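PDB 2XFD: carbohydrate binding module from Escherichia coli, which binds beta-linked plant polysaccharides, probably xylan, through a calcium-dependent site that holds cellobiose in this complex. Local coordinates for residues A[3-15]-A[62-74]. Sequence-based numbering, arbitrary orientation.
Sequences NSITVRARGVNGQ and VQVDYIVVNGQTR. With CA (calcium ion), chain D.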
ATOM      1  N   ASN A   3      11.702   2.324 -13.955  1.00  7.94           N
ATOM      2  CA  ASN A   3      11.661   2.598 -12.514  1.00  6.31           C
ATOM      3  C   ASN A   3      11.592   1.360 -11.727  1.00  6.75           C
ATOM      4  O   ASN A   3      11.073   0.323 -12.228  1.00 11.21           O
ATOM      5  CB  ASN A   3      10.433   3.472 -12.287  1.00  6.83           C
ATOM      6  CG  ASN A   3      10.558   4.738 -13.123  1.00  7.76           C
ATOM      7  OD1 ASN A   3      11.461   5.506 -12.915  1.00  8.53           O
ATOM      8  ND2 ASN A   3       9.613   4.949 -14.058  1.00  9.43           N
ATOM      9  N   SER A   4      12.134   1.373 -10.544  1.00  6.65           N
ATOM     10  CA  SER A   4      12.083   0.264  -9.595  1.00  6.89           C
ATOM     11  C   SER A   4      11.350   0.705  -8.353  1.00  5.66           C
ATOM     12  O   SER A   4      11.651   1.759  -7.798  1.00  6.44           O
ATOM     13  CB  SER A   4      13.524  -0.188  -9.252  1.00  9.14           C
ATOM     14  OG  SER A   4      13.457  -1.346  -8.446  1.00 11.76           O
ATOM     15  N   ILE A   5      10.394  -0.104  -7.929  1.00  5.18           N
ATOM     16  CA  ILE A   5       9.619   0.184  -6.743  1.00  4.87           C
ATOM     17  C   ILE A   5       9.601  -1.024  -5.844  1.00  4.59           C
ATOM     18  O   ILE A   5       9.254  -2.147  -6.271  1.00  6.17           O
ATOM     19  CB  ILE A   5       8.139   0.602  -7.085  1.00  5.35           C
ATOM     20  CG1 ILE A   5       8.164   1.805  -7.981  1.00  6.22           C
ATOM     21  CG2 ILE A   5       7.386   0.850  -5.794  1.00  6.07           C
ATOM     22  CD1 ILE A   5       6.780   2.160  -8.581  1.00  7.96           C
ATOM     23  N   THR A   6       9.973  -0.850  -4.589  1.00  4.39           N
ATOM     24  CA  THR A   6       9.901  -1.882  -3.562  1.00  4.22           C
ATOM     25  C   THR A   6       8.826  -1.493  -2.530  1.00  4.21           C
ATOM     26  O   THR A   6       8.842  -0.352  -2.070  1.00  5.55           O
ATOM     27  CB  THR A   6      11.211  -2.119  -2.876  1.00  5.29           C
ATOM     28  OG1 THR A   6      12.162  -2.569  -3.819  1.00  7.73           O
ATOM     29  CG2 THR A   6      11.158  -3.081  -1.728  1.00  6.89           C
ATOM     30  N   VAL A   7       7.904  -2.388  -2.223  1.00  4.18           N
ATOM     31  CA  VAL A   7       6.911  -2.216  -1.209  1.00  3.64           C
ATOM     32  C   VAL A   7       7.317  -3.059  -0.000  1.00  3.84           C
ATOM     33  O   VAL A   7       7.552  -4.251  -0.147  1.00  4.65           O
ATOM     34  CB  VAL A   7       5.532  -2.619  -1.725  1.00  4.20           C
ATOM     35  CG1 VAL A   7       4.458  -2.488  -0.639  1.00  5.68           C
ATOM     36  CG2 VAL A   7       5.176  -1.838  -2.954  1.00  5.28           C
ATOM     37  N   ARG A   8       7.367  -2.459   1.196  1.00  3.86           N
ATOM     38  CA  ARG A   8       7.597  -3.207   2.429  1.00  3.82           C
ATOM     39  C   ARG A   8       6.266  -3.236   3.194  1.00  3.62           C
ATOM     40  O   ARG A   8       5.770  -2.192   3.606  1.00  4.11           O
ATOM     41  CB  ARG A   8       8.692  -2.551   3.263  1.00  6.17           C
ATOM     42  CG  ARG A   8       8.975  -3.400   4.500  1.00  9.04           C
ATOM     43  CD  ARG A   8      10.279  -3.389   5.008  1.00 14.49           C
ATOM     44  NE  ARG A   8      10.597  -4.335   6.025  1.00 10.38           N
ATOM     45  CZ  ARG A   8      11.236  -5.512   5.917  1.00  9.03           C
ATOM     46  NH1 ARG A   8      11.531  -6.152   7.036  1.00 10.10           N
ATOM     47  NH2 ARG A   8      11.525  -6.060   4.757  1.00 10.70           N
ATOM     48  N   ALA A   9       5.675  -4.422   3.355  1.00  3.37           N
ATOM     49  CA  ALA A   9       4.348  -4.543   3.909  1.00  3.43           C
ATOM     50  C   ALA A   9       4.123  -5.908   4.507  1.00  3.32           C
ATOM     51  O   ALA A   9       4.872  -6.862   4.224  1.00  4.06           O
ATOM     52  CB  ALA A   9       3.323  -4.259   2.855  1.00  4.38           C
ATOM     53  N   ARG A  10       3.046  -5.998   5.280  1.00  3.65           N
ATOM     54  CA  ARG A  10       2.570  -7.241   5.866  1.00  4.09           C
ATOM     55  C   ARG A  10       1.066  -7.230   5.931  1.00  4.13           C
ATOM     56  O   ARG A  10       0.440  -6.160   5.919  1.00  4.44           O
ATOM     57  CB  ARG A  10       3.128  -7.466   7.294  1.00  4.29           C
ATOM     58  CG  ARG A  10       2.499  -6.604   8.354  1.00  4.54           C
ATOM     59  CD  ARG A  10       3.026  -6.848   9.730  1.00  5.36           C
ATOM     60  NE  ARG A  10       2.253  -6.217  10.788  1.00  5.73           N
ATOM     61  CZ  ARG A  10       1.289  -6.830  11.498  1.00  5.64           C
ATOM     62  NH1 ARG A  10       0.783  -6.214  12.538  1.00  7.01           N
ATOM     63  NH2 ARG A  10       0.854  -8.028  11.153  1.00  6.41           N
ATOM     64  N   GLY A  11       0.519  -8.427   6.057  1.00  4.15           N
ATOM     65  CA  GLY A  11      -0.850  -8.609   6.483  1.00  5.10           C
ATOM     66  C   GLY A  11      -0.885  -9.007   7.959  1.00  5.33           C
ATOM     67  O   GLY A  11       0.145  -9.256   8.576  1.00  6.38           O
ATOM     68  N   VAL A  12      -2.105  -9.047   8.464  1.00  5.41           N
ATOM     69  CA  VAL A  12      -2.319  -9.537   9.814  1.00  6.39           C
ATOM     70  C   VAL A  12      -2.641 -11.035   9.864  1.00  6.23           C
ATOM     71  O   VAL A  12      -2.253 -11.694  10.804  1.00  7.39           O
ATOM     72  CB  VAL A  12      -3.341  -8.697  10.550  1.00  9.35           C
ATOM     73  CG1 VAL A  12      -2.973  -7.273  10.646  1.00  8.66           C
ATOM     74  CG2 VAL A  12      -4.566  -8.836  10.158  1.00 13.65           C
ATOM     75  N   ASN A  13      -3.307 -11.576   8.844  1.00  6.45           N
ATOM     76  CA  ASN A  13      -3.556 -13.010   8.860  1.00  7.26           C
ATOM     77  C   ASN A  13      -2.911 -13.802   7.729  1.00  6.09           C
ATOM     78  O   ASN A  13      -2.945 -15.024   7.805  1.00  8.78           O
ATOM     79  CB  ASN A  13      -5.051 -13.365   9.001  1.00  8.32           C
ATOM     80  CG  ASN A  13      -5.818 -13.297   7.720  1.00  8.63           C
ATOM     81  OD1 ASN A  13      -5.337 -12.922   6.637  1.00  8.31           O
ATOM     82  ND2 ASN A  13      -7.073 -13.678   7.828  1.00 12.55           N
ATOM     83  N   GLY A  14      -2.270 -13.168   6.773  1.00  6.70           N
ATOM     84  CA  GLY A  14      -1.566 -13.855   5.735  1.00  7.11           C
ATOM     85  C   GLY A  14      -2.353 -14.196   4.487  1.00  6.55           C
ATOM     86  O   GLY A  14      -1.835 -14.899   3.607  1.00  8.49           O
ATOM     87  N   GLN A  15      -3.590 -13.719   4.398  1.00  6.48           N
ATOM     88  CA  GLN A  15      -4.408 -13.892   3.245  1.00  6.80           C
ATOM     89  C   GLN A  15      -4.568 -12.582   2.431  1.00  6.66           C
ATOM     90  O   GLN A  15      -5.172 -12.585   1.371  1.00  7.73           O
ATOM     91  CB  GLN A  15      -5.795 -14.368   3.628  1.00  9.40           C
ATOM     92  CG  GLN A  15      -5.831 -15.663   4.321  1.00 13.85           C
ATOM     93  CD  GLN A  15      -7.195 -15.936   5.006  1.00 19.59           C
ATOM     94  OE1 GLN A  15      -8.121 -15.046   5.077  1.00 20.24           O
ATOM     95  NE2 GLN A  15      -7.247 -17.066   5.674  1.00 23.95           N
ATOM     96  N   VAL A  62      -3.920  -4.652   6.409  1.00  5.23           N
ATOM     97  CA  VAL A  62      -2.568  -4.491   5.858  1.00  4.90           C
ATOM     98  C   VAL A  62      -1.842  -3.376   6.582  1.00  4.39           C
ATOM     99  O   VAL A  62      -2.416  -2.305   6.857  1.00  5.17           O
ATOM    100  CB  VAL A  62      -2.651  -4.209   4.367  1.00  4.67           C
ATOM    101  CG1 VAL A  62      -1.292  -3.810   3.793  1.00  5.55           C
ATOM    102  CG2 VAL A  62      -3.227  -5.436   3.612  1.00  5.58           C
ATOM    103  N   GLN A  63      -0.569  -3.600   6.866  1.00  4.03           N
ATOM    104  CA  GLN A  63       0.342  -2.569   7.390  1.00  4.41           C
ATOM    105  C   GLN A  63       1.451  -2.402   6.337  1.00  3.79           C
ATOM    106  O   GLN A  63       2.206  -3.329   6.097  1.00  4.49           O
ATOM    107  CB  GLN A  63       0.891  -2.936   8.748  1.00  4.52           C
ATOM    108  CG  GLN A  63       1.687  -1.834   9.407  1.00  5.05           C
ATOM    109  CD  GLN A  63       2.412  -2.243  10.662  1.00  6.37           C
ATOM    110  OE1 GLN A  63       2.483  -3.405  11.040  1.00  7.01           O
ATOM    111  NE2 GLN A  63       2.914  -1.304  11.349  1.00 11.72           N
ATOM    112  N   VAL A  64       1.543  -1.203   5.765  1.00  4.34           N
ATOM    113  CA  VAL A  64       2.594  -0.836   4.812  1.00  3.97           C
ATOM    114  C   VAL A  64       3.586   0.016   5.531  1.00  3.94           C
ATOM    115  O   VAL A  64       3.267   1.078   6.020  1.00  5.35           O
ATOM    116  CB  VAL A  64       1.971  -0.069   3.584  1.00  4.48           C
ATOM    117  CG1 VAL A  64       3.097   0.237   2.594  1.00  4.68           C
ATOM    118  CG2 VAL A  64       0.846  -0.798   2.958  1.00  6.04           C
ATOM    119  N   ASP A  65       4.808  -0.455   5.627  1.00  4.41           N
ATOM    120  CA  ASP A  65       5.851   0.333   6.266  1.00  4.87           C
ATOM    121  C   ASP A  65       6.231   1.546   5.422  1.00  4.35           C
ATOM    122  O   ASP A  65       6.206   2.713   5.886  1.00  4.45           O
ATOM    123  CB  ASP A  65       7.087  -0.520   6.611  1.00  5.04           C
ATOM    124  CG  ASP A  65       8.054   0.126   7.554  1.00  6.31           C
ATOM    125  OD1 ASP A  65       7.915   1.294   7.872  1.00  6.50           O
ATOM    126  OD2 ASP A  65       9.002  -0.583   7.985  1.00  8.56           O
ATOM    127  N   TYR A  66       6.582   1.296   4.187  1.00  3.92           N
ATOM    128  CA  TYR A  66       7.122   2.260   3.277  1.00  3.65           C
ATOM    129  C   TYR A  66       7.155   1.637   1.887  1.00  3.36           C
ATOM    130  O   TYR A  66       7.011   0.425   1.726  1.00  4.30           O
ATOM    131  CB  TYR A  66       8.525   2.795   3.694  1.00  4.73           C
ATOM    132  CG  TYR A  66       9.576   1.708   3.844  1.00  3.84           C
ATOM    133  CD1 TYR A  66      10.167   1.110   2.775  1.00  4.73           C
ATOM    134  CD2 TYR A  66       9.999   1.321   5.099  1.00  6.20           C
ATOM    135  CE1 TYR A  66      11.175   0.163   2.926  1.00  5.22           C
ATOM    136  CE2 TYR A  66      10.972   0.375   5.264  1.00  7.14           C
ATOM    137  CZ  TYR A  66      11.552  -0.208   4.168  1.00  7.13           C
ATOM    138  OH  TYR A  66      12.532  -1.187   4.355  1.00  8.90           O
ATOM    139  N   ILE A  67       7.429   2.490   0.899  1.00  3.32           N
ATOM    140  CA  ILE A  67       7.904   2.039  -0.386  1.00  3.11           C
ATOM    141  C   ILE A  67       9.258   2.686  -0.635  1.00  3.44           C
ATOM    142  O   ILE A  67       9.638   3.669  -0.012  1.00  4.15           O
ATOM    143  CB  ILE A  67       6.911   2.303  -1.566  1.00  4.01           C
ATOM    144  CG1 ILE A  67       6.864   3.768  -1.948  1.00  3.81           C
ATOM    145  CG2 ILE A  67       5.562   1.744  -1.208  1.00  4.43           C
ATOM    146  CD1 ILE A  67       6.025   4.017  -3.176  1.00  4.87           C
ATOM    147  N   VAL A  68       9.999   2.145  -1.629  1.00  3.77           N
ATOM    148  CA  VAL A  68      11.229   2.708  -2.095  1.00  3.99           C
ATOM    149  C   VAL A  68      11.086   2.880  -3.615  1.00  3.85           C
ATOM    150  O   VAL A  68      10.748   1.925  -4.303  1.00  5.04           O
ATOM    151  CB  VAL A  68      12.447   1.797  -1.788  1.00  4.08           C
ATOM    152  CG1 VAL A  68      13.738   2.538  -2.130  1.00  6.16           C
ATOM    153  CG2 VAL A  68      12.421   1.326  -0.349  1.00  6.02           C
ATOM    154  N   VAL A  69      11.293   4.078  -4.101  1.00  3.61           N
ATOM    155  CA  VAL A  69      11.134   4.424  -5.506  1.00  4.05           C
ATOM    156  C   VAL A  69      12.470   4.859  -6.049  1.00  4.42           C
ATOM    157  O   VAL A  69      12.958   5.938  -5.670  1.00  4.62           O
ATOM    158  CB  VAL A  69      10.068   5.514  -5.707  1.00  4.28           C
ATOM    159  CG1 VAL A  69       9.879   5.772  -7.195  1.00  5.93           C
ATOM    160  CG2 VAL A  69       8.772   5.174  -5.030  1.00  5.06           C
ATOM    161  N   ASN A  70      13.124   4.075  -6.892  1.00  4.58           N
ATOM    162  CA  ASN A  70      14.427   4.414  -7.412  1.00  5.73           C
ATOM    163  C   ASN A  70      15.368   4.845  -6.302  1.00  6.05           C
ATOM    164  O   ASN A  70      16.167   5.804  -6.431  1.00  7.65           O
ATOM    165  CB  ASN A  70      14.315   5.470  -8.528  1.00  6.48           C
ATOM    166  CG  ASN A  70      13.511   4.994  -9.707  1.00  6.12           C
ATOM    167  OD1 ASN A  70      13.638   3.811 -10.076  1.00  7.98           O
ATOM    168  ND2 ASN A  70      12.705   5.887 -10.313  1.00  8.13           N
ATOM    169  N   GLY A  71      15.347   4.120  -5.184  1.00  5.44           N
ATOM    170  CA  GLY A  71      16.208   4.350  -4.082  1.00  5.33           C
ATOM    171  C   GLY A  71      15.744   5.300  -3.016  1.00  5.24           C
ATOM    172  O   GLY A  71      16.395   5.387  -1.980  1.00  6.10           O
ATOM    173  N   GLN A  72      14.617   5.992  -3.240  1.00  4.92           N
ATOM    174  CA  GLN A  72      14.097   6.933  -2.256  1.00  4.69           C
ATOM    175  C   GLN A  72      13.002   6.266  -1.408  1.00  3.91           C
ATOM    176  O   GLN A  72      11.966   5.871  -1.955  1.00  4.18           O
ATOM    177  CB  GLN A  72      13.516   8.151  -2.958  1.00  4.98           C
ATOM    178  CG  GLN A  72      13.069   9.231  -1.953  1.00  5.55           C
ATOM    179  CD  GLN A  72      12.323  10.327  -2.623  1.00  5.90           C
ATOM    180  OE1 GLN A  72      11.275  10.087  -3.216  1.00  6.95           O
ATOM    181  NE2 GLN A  72      12.848  11.568  -2.540  1.00  7.59           N
ATOM    182  N   THR A  73      13.240   6.154  -0.125  1.00  4.46           N
ATOM    183  CA  THR A  73      12.220   5.635   0.796  1.00  4.27           C
ATOM    184  C   THR A  73      11.136   6.675   0.999  1.00  4.71           C
ATOM    185  O   THR A  73      11.471   7.834   1.319  1.00  6.54           O
ATOM    186  CB  THR A  73      12.849   5.205   2.105  1.00  6.58           C
ATOM    187  OG1 THR A  73      13.735   4.105   1.893  1.00  6.75           O
ATOM    188  CG2 THR A  73      11.854   4.783   3.144  1.00  8.01           C
ATOM    189  N   ARG A  74       9.885   6.293   0.879  1.00  3.77           N
ATOM    190  CA  ARG A  74       8.730   7.132   1.120  1.00  3.97           C
ATOM    191  C   ARG A  74       7.883   6.415   2.160  1.00  3.62           C
ATOM    192  O   ARG A  74       7.304   5.366   1.868  1.00  4.03           O
ATOM    193  CB  ARG A  74       7.974   7.366  -0.200  1.00  4.05           C
ATOM    194  CG  ARG A  74       8.818   7.957  -1.316  1.00  4.24           C
ATOM    195  CD  ARG A  74       7.983   8.216  -2.502  1.00  4.66           C
ATOM    196  NE  ARG A  74       8.778   8.658  -3.652  1.00  4.79           N
ATOM    197  CZ  ARG A  74       8.305   8.885  -4.856  1.00  4.86           C
ATOM    198  NH1 ARG A  74       7.023   8.800  -5.119  1.00  5.40           N
ATOM    199  NH2 ARG A  74       9.161   9.171  -5.856  1.00  5.94           N
TER
HETATM  200 CA    CA D1112       6.909   3.367   8.165  1.00  6.03          CA
HETATM  201  O   HOH W   1       9.874  -3.030   8.389  1.00 15.69           O
HETATM  202  O   HOH W   2       1.952  -4.113  14.094  1.00 11.30           O
HETATM  203  O   HOH W   3       8.512   3.214   9.912  1.00 12.00           O
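Arg8 CB lies over one face of the Tyr66 ring, 3.9 Å from its centroid in a CH-pi contact, and Arg8 CD passes the rim 3.2 Å from Tyr66 OH. With CG anti to the backbone N (chi1 -176°), the guanidinium lies beyond the ring edge, unstacked, and a water joins Arg8 NE to Asp65 OD2. The antiparallel strands 4-11 and 62-69 slip by one residue here in a beta bulge: Arg8 pairs with Tyr66, Ala9 with Val64, and the extra Asp65 binds, through O and OD1, a calcium other than the sugar-site one. Along this face Arg10 NE donates to Gln63 OE1 at 2.8 Å. On the reverse face Val7 fits between Val64 and Ile67, CG1 toward Val64 CG1 and CG2 4.0 Å from Ile67 CG2; Ile67 CD1 nears Ile5 CG2, and Ala9 sets CB against the Val64 backbone. At the far end Asn70 OD1 accepts from Ser4 N and its ND2 donates to Asn3 OD1, both at 2.9 Å. Gln75, Glu77 and Glu98 also bind Asp65's calcium, and Asp38 salt-bridges Arg8. In the beta-sandwich, strand 37-42 flanks 4-11, 72-75 pairs with 62-69, and Val62, Val64, Ile67 and Val69 face strands 48-53 and 104-110 of the second sheet.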